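Side-chain contacts in mandelate racemase/muconate lactonizing enzyme (PDB 2QDD), which is of unknown function but, as a magnesium-binding member of the enolase superfamily, probably acts on a carboxylate substrate: residues A75-G80 and D94-G99; R199-T202 and E208-N211. All coordinates share one frame; numbering follows the deposited sequence.

Contact 1 (A75-G80 and D94-G99)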
ATOM      1  N   ALA A  75      15.340  42.567   4.054  1.00 30.17           N
ATOM      2  CA  ALA A  75      16.484  43.449   4.386  1.00 32.86           C
ATOM      3  C   ALA A  75      16.715  43.878   5.849  1.00 31.71           C
ATOM      4  O   ALA A  75      17.837  43.722   6.341  1.00 33.79           O
ATOM      5  CB  ALA A  75      16.560  44.653   3.441  1.00 31.22           C
ATOM      6  N   PRO A  76      15.671  44.391   6.556  1.00 31.05           N
ATOM      7  CA  PRO A  76      15.856  44.699   7.991  1.00 31.52           C
ATOM      8  C   PRO A  76      16.331  43.529   8.860  1.00 35.59           C
ATOM      9  O   PRO A  76      16.946  43.746   9.910  1.00 40.15           O
ATOM     10  CB  PRO A  76      14.455  45.139   8.444  1.00 30.69           C
ATOM     11  CG  PRO A  76      13.793  45.619   7.215  1.00 34.63           C
ATOM     12  CD  PRO A  76      14.304  44.744   6.112  1.00 29.20           C
ATOM     13  N   HIS A  77      16.048  42.306   8.417  1.00 36.16           N
ATOM     14  CA  HIS A  77      16.339  41.109   9.191  1.00 31.65           C
ATOM     15  C   HIS A  77      17.686  40.501   8.840  1.00 29.31           C
ATOM     16  O   HIS A  77      18.286  39.807   9.660  1.00 36.80           O
ATOM     17  CB  HIS A  77      15.197  40.105   9.041  1.00 29.25           C
ATOM     18  CG  HIS A  77      13.860  40.677   9.403  1.00 34.66           C
ATOM     19  ND1 HIS A  77      12.978  41.170   8.464  1.00 31.85           N
ATOM     20  CD2 HIS A  77      13.271  40.870  10.609  1.00 31.59           C
ATOM     21  CE1 HIS A  77      11.898  41.624   9.072  1.00 33.65           C
ATOM     22  NE2 HIS A  77      12.050  41.453  10.373  1.00 35.66           N
ATOM     23  N   LEU A  78      18.161  40.782   7.628  1.00 34.28           N
ATOM     24  CA  LEU A  78      19.473  40.324   7.159  1.00 35.00           C
ATOM     25  C   LEU A  78      20.622  41.209   7.632  1.00 38.93           C
ATOM     26  O   LEU A  78      21.738  40.724   7.845  1.00 37.97           O
ATOM     27  CB  LEU A  78      19.501  40.239   5.632  1.00 29.89           C
ATOM     28  CG  LEU A  78      18.490  39.297   4.984  1.00 44.90           C
ATOM     29  CD1 LEU A  78      18.387  39.591   3.495  1.00 52.46           C
ATOM     30  CD2 LEU A  78      18.851  37.836   5.240  1.00 50.08           C
ATOM     31  N   LEU A  79      20.345  42.505   7.765  1.00 38.07           N
ATOM     32  CA  LEU A  79      21.256  43.449   8.409  1.00 39.40           C
ATOM     33  C   LEU A  79      21.615  42.979   9.819  1.00 37.78           C
ATOM     34  O   LEU A  79      20.735  42.691  10.635  1.00 39.45           O
ATOM     35  CB  LEU A  79      20.626  44.848   8.452  1.00 37.10           C
ATOM     36  CG  LEU A  79      20.970  45.927   7.413  1.00 39.05           C
ATOM     37  CD1 LEU A  79      21.620  45.408   6.124  1.00 36.88           C
ATOM     38  CD2 LEU A  79      19.743  46.768   7.104  1.00 29.87           C
ATOM     39  N   GLY A  80      22.915  42.872  10.081  1.00 36.62           N
ATOM     40  CA  GLY A  80      23.405  42.445  11.387  1.00 34.48           C
ATOM     41  C   GLY A  80      23.722  40.964  11.526  1.00 35.37           C
ATOM     42  O   GLY A  80      24.329  40.551  12.517  1.00 42.16           O
ATOM     43  N   ASP A  94      13.574  32.070   6.075  1.00 32.94           N
ATOM     44  CA  ASP A  94      12.377  31.214   6.086  1.00 35.80           C
ATOM     45  C   ASP A  94      11.385  31.600   7.185  1.00 29.60           C
ATOM     46  O   ASP A  94      10.180  31.440   7.021  1.00 31.95           O
ATOM     47  CB  ASP A  94      12.761  29.736   6.237  1.00 37.25           C
ATOM     48  CG  ASP A  94      13.403  29.155   4.978  1.00 43.72           C
ATOM     49  OD1 ASP A  94      13.224  29.710   3.873  1.00 42.87           O
ATOM     50  OD2 ASP A  94      14.087  28.118   5.097  1.00 43.77           O
ATOM     51  N   LEU A  95      11.912  32.094   8.299  1.00 30.79           N
ATOM     52  CA  LEU A  95      11.112  32.633   9.397  1.00 34.66           C
ATOM     53  C   LEU A  95      10.398  33.924   8.997  1.00 36.67           C
ATOM     54  O   LEU A  95       9.232  34.132   9.340  1.00 34.10           O
ATOM     55  CB  LEU A  95      12.007  32.904  10.610  1.00 34.03           C
ATOM     56  CG  LEU A  95      11.583  32.343  11.964  1.00 46.89           C
ATOM     57  CD1 LEU A  95      12.813  32.040  12.814  1.00 48.83           C
ATOM     58  CD2 LEU A  95      10.653  33.310  12.681  1.00 54.96           C
ATOM     59  N   GLN A  96      11.106  34.785   8.268  1.00 34.85           N
ATOM     60  CA  GLN A  96      10.655  36.155   8.056  1.00 33.99           C
ATOM     61  C   GLN A  96       9.851  36.309   6.777  1.00 35.31           C
ATOM     62  O   GLN A  96       9.065  37.244   6.641  1.00 36.97           O
ATOM     63  CB  GLN A  96      11.833  37.138   8.075  1.00 34.08           C
ATOM     64  CG  GLN A  96      12.534  37.290   9.441  1.00 37.00           C
ATOM     65  CD  GLN A  96      11.616  37.754  10.570  1.00 39.30           C
ATOM     66  OE1 GLN A  96      10.620  38.444  10.350  1.00 46.46           O
ATOM     67  NE2 GLN A  96      11.960  37.377  11.792  1.00 43.74           N
ATOM     68  N   LEU A  97      10.054  35.389   5.839  1.00 29.56           N
ATOM     69  CA  LEU A  97       9.245  35.329   4.633  1.00 28.13           C
ATOM     70  C   LEU A  97       9.156  33.882   4.143  1.00 25.79           C
ATOM     71  O   LEU A  97      10.036  33.426   3.428  1.00 29.11           O
ATOM     72  CB  LEU A  97       9.839  36.245   3.552  1.00 26.42           C
ATOM     73  CG  LEU A  97       9.115  36.378   2.211  1.00 29.16           C
ATOM     74  CD1 LEU A  97       7.786  37.096   2.368  1.00 26.08           C
ATOM     75  CD2 LEU A  97      10.001  37.083   1.208  1.00 21.65           C
ATOM     76  N   PRO A  98       8.099  33.146   4.542  1.00 24.94           N
ATOM     77  CA  PRO A  98       7.898  31.792   4.012  1.00 27.17           C
ATOM     78  C   PRO A  98       7.768  31.743   2.484  1.00 27.18           C
ATOM     79  O   PRO A  98       7.371  32.735   1.865  1.00 29.45           O
ATOM     80  CB  PRO A  98       6.599  31.333   4.686  1.00 23.91           C
ATOM     81  CG  PRO A  98       6.468  32.200   5.909  1.00 27.81           C
ATOM     82  CD  PRO A  98       7.060  33.516   5.524  1.00 25.78           C
ATOM     83  N   GLY A  99       8.130  30.604   1.891  1.00 28.75           N
ATOM     84  CA  GLY A  99       8.162  30.446   0.429  1.00 22.91           C
ATOM     85  C   GLY A  99       9.153  31.386  -0.233  1.00 25.97           C
ATOM     86  O   GLY A  99      10.248  31.604   0.286  1.00 27.85           O
TER
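H77 and Q96 meet flat against flat, the carboxamide of Q96 lying on one face of the imidazole with the two planes only 9° apart. Q96 CD sits 3.5 Å from H77 CD2, and Q96 OE1 comes 3.3 Å from H77 NE2. That last pair has the length of a hydrogen bond, but OE1 sits over the face, offset toward the rim, at too poor an angle, so the contact is a stack. Nearer the backbones, Q96 CG adds a CH-pi contact, 3.9 Å from the centroid of the H77 ring and 21° off its normal. CA of H77 and CA of Q96 stay 7.6 Å apart. The bend at chi2 of Q96 (-58°) swings the amide aside, so that it lies along the face of the imidazole where a straight chain would run into the ring. On the opposite face of the ring lies P76 CB, offset toward the rim. H77 ND1 makes a weak hydrogen bond to T73 O one turn earlier, which may help to limit the ring's rotation. The ring of H57 of the second subunit meets that of H77 at a steep angle, and its ND1 hydrogen-bonds to Q96 O. With an alanine at H77, the Q96 amide would probably lose the flat surface it lies on and be freer to turn, and H57 of the second subunit would lose its ring partner. The arrangement is a surface contact between the C-terminal ends of helices 64-78 and 86-96, in the N-terminal capping domain of the enolase superfamily, at a subunit interface.

Contact 2 (R199-T202 and E208-N211)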
ATOM      1  N   ARG A 199       5.954  20.407 -19.589  1.00 38.79           N
ATOM      2  CA  ARG A 199       4.598  20.328 -19.013  1.00 33.95           C
ATOM      3  C   ARG A 199       3.431  20.417 -20.005  1.00 31.78           C
ATOM      4  O   ARG A 199       2.282  20.579 -19.597  1.00 39.53           O
ATOM      5  CB  ARG A 199       4.415  21.311 -17.846  1.00 31.42           C
ATOM      6  CG  ARG A 199       5.470  21.198 -16.763  1.00 29.61           C
ATOM      7  CD  ARG A 199       5.356  22.316 -15.754  1.00 35.19           C
ATOM      8  NE  ARG A 199       5.984  23.537 -16.252  1.00 31.08           N
ATOM      9  CZ  ARG A 199       6.099  24.667 -15.560  1.00 35.09           C
ATOM     10  NH1 ARG A 199       6.699  25.715 -16.112  1.00 34.13           N
ATOM     11  NH2 ARG A 199       5.631  24.752 -14.322  1.00 27.98           N
ATOM     12  N   ALA A 200       3.723  20.282 -21.295  1.00 35.49           N
ATOM     13  CA  ALA A 200       2.728  20.495 -22.347  1.00 39.64           C
ATOM     14  C   ALA A 200       1.774  19.313 -22.567  1.00 40.59           C
ATOM     15  O   ALA A 200       0.774  19.451 -23.268  1.00 48.69           O
ATOM     16  CB  ALA A 200       3.410  20.885 -23.653  1.00 39.88           C
ATOM     17  N   TRP A 201       2.082  18.161 -21.975  1.00 37.67           N
ATOM     18  CA  TRP A 201       1.214  16.994 -22.070  1.00 31.84           C
ATOM     19  C   TRP A 201       0.257  16.863 -20.886  1.00 35.93           C
ATOM     20  O   TRP A 201       0.557  17.299 -19.770  1.00 37.74           O
ATOM     21  CB  TRP A 201       2.046  15.721 -22.228  1.00 32.22           C
ATOM     22  CG  TRP A 201       2.730  15.601 -23.555  1.00 29.31           C
ATOM     23  CD1 TRP A 201       2.418  16.272 -24.708  1.00 32.90           C
ATOM     24  CD2 TRP A 201       3.838  14.746 -23.875  1.00 31.91           C
ATOM     25  NE1 TRP A 201       3.267  15.888 -25.723  1.00 39.40           N
ATOM     26  CE2 TRP A 201       4.149  14.958 -25.238  1.00 29.14           C
ATOM     27  CE3 TRP A 201       4.608  13.834 -23.139  1.00 35.73           C
ATOM     28  CZ2 TRP A 201       5.189  14.283 -25.879  1.00 29.78           C
ATOM     29  CZ3 TRP A 201       5.635  13.158 -23.781  1.00 33.08           C
ATOM     30  CH2 TRP A 201       5.921  13.392 -25.134  1.00 30.58           C
ATOM     31  N   THR A 202      -0.911  16.283 -21.146  1.00 36.67           N
ATOM     32  CA  THR A 202      -1.708  15.629 -20.101  1.00 32.93           C
ATOM     33  C   THR A 202      -1.244  14.168 -20.020  1.00 28.70           C
ATOM     34  O   THR A 202      -0.580  13.694 -20.954  1.00 24.96           O
ATOM     35  CB  THR A 202      -3.217  15.700 -20.429  1.00 37.00           C
ATOM     36  OG1 THR A 202      -3.433  15.322 -21.796  1.00 37.23           O
ATOM     37  CG2 THR A 202      -3.768  17.108 -20.166  1.00 31.14           C
ATOM     38  N   GLU A 208       0.048   7.897 -24.654  1.00 30.56           N
ATOM     39  CA  GLU A 208      -0.134   7.597 -26.076  1.00 35.00           C
ATOM     40  C   GLU A 208       1.125   7.762 -26.928  1.00 31.32           C
ATOM     41  O   GLU A 208       1.464   6.854 -27.682  1.00 32.39           O
ATOM     42  CB  GLU A 208      -1.301   8.389 -26.679  1.00 32.92           C
ATOM     43  CG  GLU A 208      -1.526   8.129 -28.170  1.00 37.73           C
ATOM     44  CD  GLU A 208      -2.442   9.146 -28.834  1.00 49.48           C
ATOM     45  OE1 GLU A 208      -2.745  10.188 -28.208  1.00 54.95           O
ATOM     46  OE2 GLU A 208      -2.855   8.904 -29.992  1.00 51.52           O
ATOM     47  N   VAL A 209       1.818   8.899 -26.821  1.00 30.40           N
ATOM     48  CA  VAL A 209       3.072   9.048 -27.567  1.00 28.67           C
ATOM     49  C   VAL A 209       4.229   8.154 -27.110  1.00 27.27           C
ATOM     50  O   VAL A 209       4.906   7.562 -27.945  1.00 24.85           O
ATOM     51  CB  VAL A 209       3.483  10.523 -27.968  1.00 33.80           C
ATOM     52  CG1 VAL A 209       2.426  11.564 -27.627  1.00 27.80           C
ATOM     53  CG2 VAL A 209       4.859  10.912 -27.458  1.00 25.42           C
ATOM     54  N   LEU A 210       4.425   8.021 -25.798  1.00 27.17           N
ATOM     55  CA  LEU A 210       5.559   7.255 -25.269  1.00 25.89           C
ATOM     56  C   LEU A 210       5.402   5.751 -25.427  1.00 25.67           C
ATOM     57  O   LEU A 210       6.391   5.040 -25.516  1.00 32.53           O
ATOM     58  CB  LEU A 210       5.876   7.624 -23.818  1.00 27.27           C
ATOM     59  CG  LEU A 210       6.364   9.052 -23.559  1.00 27.40           C
ATOM     60  CD1 LEU A 210       6.618   9.287 -22.079  1.00 25.88           C
ATOM     61  CD2 LEU A 210       7.613   9.346 -24.367  1.00 32.24           C
ATOM     62  N   ASN A 211       4.163   5.272 -25.495  1.00 27.27           N
ATOM     63  CA  ASN A 211       3.912   3.874 -25.833  1.00 27.60           C
ATOM     64  C   ASN A 211       3.759   3.596 -27.330  1.00 29.75           C
ATOM     65  O   ASN A 211       3.487   2.465 -27.725  1.00 32.57           O
ATOM     66  CB  ASN A 211       2.727   3.312 -25.032  1.00 25.56           C
ATOM     67  CG  ASN A 211       3.027   3.213 -23.538  1.00 26.66           C
ATOM     68  OD1 ASN A 211       4.181   3.117 -23.134  1.00 35.17           O
ATOM     69  ND2 ASN A 211       1.984   3.225 -22.719  1.00 25.74           N
TER
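W201, in the loop leading into helix 203-210, faces V209 near the end of that helix, their CA atoms 9.8 Å apart, and the indole bridges the gap. Its six-membered ring does the touching. W201 CH2 lies 3.6 Å from V209 CG2, and W201 CZ2 is almost as close to the same methyl. The approach is oblique to the ring, and the side chains cross at about a right angle. V209 CG1 stands higher over one face of the indole, 4.2 Å above its plane and toward the rim. L210 joins through its branch point, CG, 4.2 Å from W201 CZ3. With CG beside its backbone N (chi1 -70°), W201 turns its indole toward the helix. The indole NE1 hydrogen-bonds to D176 OD2, giving this buried nitrogen an acceptor and helping to fix the ring's rotation. I168 and P222 pack on W201, and V209 reaches P173, I177 and I180 of helix 173-185. The cluster is apolar packing in the enolase-type beta/alpha barrel, where the loop following strand 192-196 folds back on its helix, with the W201 side chain about 9 Å from that of E220, a magnesium ligand of this protein, though this chain has no metal bound.

Overall arrangement
The two contacts belong to different domains and come in series along the chain: contact 1 closes before contact 2 opens. Their centres are 41 Å apart and their nearest atoms about 16 Å. Contact 1 joins two helices of the N-terminal domain, which also carries the antiparallel sheet; contact 2 ties a loop to its following helix in the barrel, beside strand 192-196. Their centres lie about 23 and 24 Å from the centre of the chain. Different copies of the protein border them, the second subunit at contact 1 and the third at contact 2, so each domain contributes to the eight-chain assembly. Contact 2 lies near the magnesium-binding residues; contact 1 is remote from them.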